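Local coordinates for protein ethylbenzene dehydrogenase alpha-subunit (Aromatoleum aromaticum, PDB 2IVF) that belongs to the molybdopterin oxidoreductase family and binds a molybdenum atom, an iron/sulfur cluster and the ligands MGD and MD1, at residues 488-491 and 492-496. Residues are numbered along the deposited sequence; the frame is centred on the assembly and turned at random.
Sequences MVYL and GVMSK
The phenol ring of Tyr490 meets the thioether of Met494, one helical turn further on, in a Met-aromatic contact. SD of Met494 approaches the Tyr490 ring obliquely, 5.2 Å from its centroid and 71° off the ring normal. The ring atom it comes closest to is CD1 of Tyr490, 4.0 Å from SD of Met494. The bend at the end of the methionine (chi3 -56°) turns its methyl group back toward the helix, where CE of Met494 packs 3.8 Å from CB of Tyr490. At the far end of the ring, the hydroxyl of Tyr490 is hydrogen-bonded to Thr775 OG1, so this polar end of a buried residue is satisfied from outside the turn.

The pair sits on the last turn of the helix. Gly492 N donates to Met488 O at 2.9 Å, and Met494 N to Tyr490 O, also at 2.9 Å and fairly straight (158°). Where the helix ends, Tyr490 O thus takes an i+4 N-H from Met494 and also an i+3 N-H, from Val493 N at 3.2 Å. The Val493 donor arrives above the carbonyl plane, whereas the Met494 donor is tilted only slightly from it. The CG of Met494 lies 3.2 Å from Tyr490 O, so the methionine side chain runs past the doubly gripped carbonyl on its way to the ring. Met494 is the first residue to leave helical geometry, and its own carbonyl accepts from Arg205 of helix 197-210.

The turn closes helix 486-493 within the molybdopterin oxidoreductase region. Helix 197-210 packs against Met488 and Val493, while the Tyr490-Met494 pair is buried against helix 736-749, which also touches Leu491, and against Leu506 of helix 504-520.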
ATOM      1  N   MET A 488     -18.929   5.548  16.980  1.00 26.39           N
ATOM      2  CA  MET A 488     -18.257   4.585  17.832  1.00 27.32           C
ATOM      3  C   MET A 488     -18.391   4.919  19.301  1.00 26.80           C
ATOM      4  O   MET A 488     -18.721   4.024  20.119  1.00 27.82           O
ATOM      5  CB  MET A 488     -16.792   4.506  17.451  1.00 26.12           C
ATOM      6  CG  MET A 488     -16.606   3.814  16.171  1.00 28.65           C
ATOM      7  SD  MET A 488     -14.884   3.798  15.717  1.00 29.24           S
ATOM      8  CE  MET A 488     -14.733   5.290  14.739  1.00 32.73           C
ATOM      9  N   VAL A 489     -18.173   6.177  19.689  1.00 26.34           N
ATOM     10  CA  VAL A 489     -18.164   6.434  21.143  1.00 27.48           C
ATOM     11  C   VAL A 489     -19.546   6.395  21.761  1.00 26.74           C
ATOM     12  O   VAL A 489     -19.669   5.932  22.869  1.00 27.20           O
ATOM     13  CB  VAL A 489     -17.370   7.688  21.573  1.00 27.85           C
ATOM     14  CG1 VAL A 489     -16.005   7.735  20.851  1.00 31.60           C
ATOM     15  CG2 VAL A 489     -18.163   8.919  21.306  1.00 32.43           C
ATOM     16  N   TYR A 490     -20.601   6.840  21.088  1.00 26.48           N
ATOM     17  CA  TYR A 490     -21.961   6.676  21.662  1.00 26.07           C
ATOM     18  C   TYR A 490     -22.402   5.212  21.690  1.00 25.34           C
ATOM     19  O   TYR A 490     -23.028   4.741  22.670  1.00 25.34           O
ATOM     20  CB  TYR A 490     -23.011   7.509  20.923  1.00 26.79           C
ATOM     21  CG  TYR A 490     -22.918   8.986  21.175  1.00 26.80           C
ATOM     22  CD1 TYR A 490     -23.588   9.568  22.239  1.00 27.86           C
ATOM     23  CD2 TYR A 490     -22.184   9.805  20.341  1.00 27.23           C
ATOM     24  CE1 TYR A 490     -23.504  10.935  22.469  1.00 29.71           C
ATOM     25  CE2 TYR A 490     -22.075  11.145  20.570  1.00 27.32           C
ATOM     26  CZ  TYR A 490     -22.739  11.713  21.609  1.00 28.18           C
ATOM     27  OH  TYR A 490     -22.646  13.063  21.852  1.00 29.09           O
ATOM     28  N   LEU A 491     -22.087   4.480  20.633  1.00 24.96           N
ATOM     29  CA  LEU A 491     -22.336   3.047  20.635  1.00 24.33           C
ATOM     30  C   LEU A 491     -21.615   2.399  21.814  1.00 23.93           C
ATOM     31  O   LEU A 491     -22.137   1.492  22.443  1.00 22.37           O
ATOM     32  CB  LEU A 491     -21.889   2.424  19.333  1.00 24.85           C
ATOM     33  CG  LEU A 491     -22.157   0.939  19.194  1.00 24.65           C
ATOM     34  CD1 LEU A 491     -23.632   0.678  19.220  1.00 24.06           C
ATOM     35  CD2 LEU A 491     -21.532   0.425  17.884  1.00 22.93           C
ATOM     36  N   GLY A 492     -20.436   2.902  22.121  1.00 24.20           N
ATOM     37  CA  GLY A 492     -19.641   2.371  23.178  1.00 24.95           C
ATOM     38  C   GLY A 492     -20.155   2.614  24.573  1.00 25.48           C
ATOM     39  O   GLY A 492     -19.889   1.802  25.459  1.00 26.32           O
ATOM     40  N   VAL A 493     -20.896   3.708  24.788  1.00 24.72           N
ATOM     41  CA  VAL A 493     -21.298   4.076  26.165  1.00 25.17           C
ATOM     42  C   VAL A 493     -22.766   4.158  26.445  1.00 24.99           C
ATOM     43  O   VAL A 493     -23.154   4.083  27.609  1.00 25.28           O
ATOM     44  CB  VAL A 493     -20.649   5.393  26.642  1.00 25.77           C
ATOM     45  CG1 VAL A 493     -19.098   5.245  26.587  1.00 27.14           C
ATOM     46  CG2 VAL A 493     -21.115   6.583  25.812  1.00 26.65           C
ATOM     47  N   MET A 494     -23.619   4.282  25.437  1.00 23.80           N
ATOM     48  CA  MET A 494     -25.008   4.509  25.747  1.00 24.98           C
ATOM     49  C   MET A 494     -25.635   3.287  26.373  1.00 24.82           C
ATOM     50  O   MET A 494     -25.285   2.164  26.036  1.00 26.06           O
ATOM     51  CB  MET A 494     -25.776   4.897  24.505  1.00 24.58           C
ATOM     52  CG  MET A 494     -25.440   6.291  24.044  1.00 26.24           C
ATOM     53  SD  MET A 494     -26.460   6.844  22.640  1.00 25.13           S
ATOM     54  CE  MET A 494     -26.182   5.559  21.412  1.00 22.90           C
ATOM     55  N   SER A 495     -26.581   3.521  27.252  1.00 25.96           N
ATOM     56  CA  SER A 495     -27.317   2.452  27.872  1.00 26.55           C
ATOM     57  C   SER A 495     -28.558   2.054  27.067  1.00 26.79           C
ATOM     58  O   SER A 495     -29.117   0.993  27.294  1.00 27.66           O
ATOM     59  CB  SER A 495     -27.683   2.825  29.302  1.00 26.52           C
ATOM     60  OG  SER A 495     -28.557   3.922  29.314  1.00 29.39           O
ATOM     61  N   LYS A 496     -28.963   2.881  26.106  1.00 26.71           N
ATOM     62  CA  LYS A 496     -30.134   2.591  25.303  1.00 25.80           C
ATOM     63  C   LYS A 496     -30.004   3.286  23.964  1.00 24.73           C
ATOM     64  O   LYS A 496     -29.120   4.127  23.797  1.00 23.41           O
ATOM     65  CB  LYS A 496     -31.379   3.042  26.038  1.00 26.22           C
ATOM     66  CG  LYS A 496     -31.481   4.501  26.271  1.00 27.30           C
ATOM     67  CD  LYS A 496     -32.505   4.761  27.348  1.00 27.78           C
ATOM     68  CE  LYS A 496     -32.746   6.248  27.488  1.00 29.85           C
ATOM     69  NZ  LYS A 496     -33.959   6.537  28.305  1.00 30.28           N
TER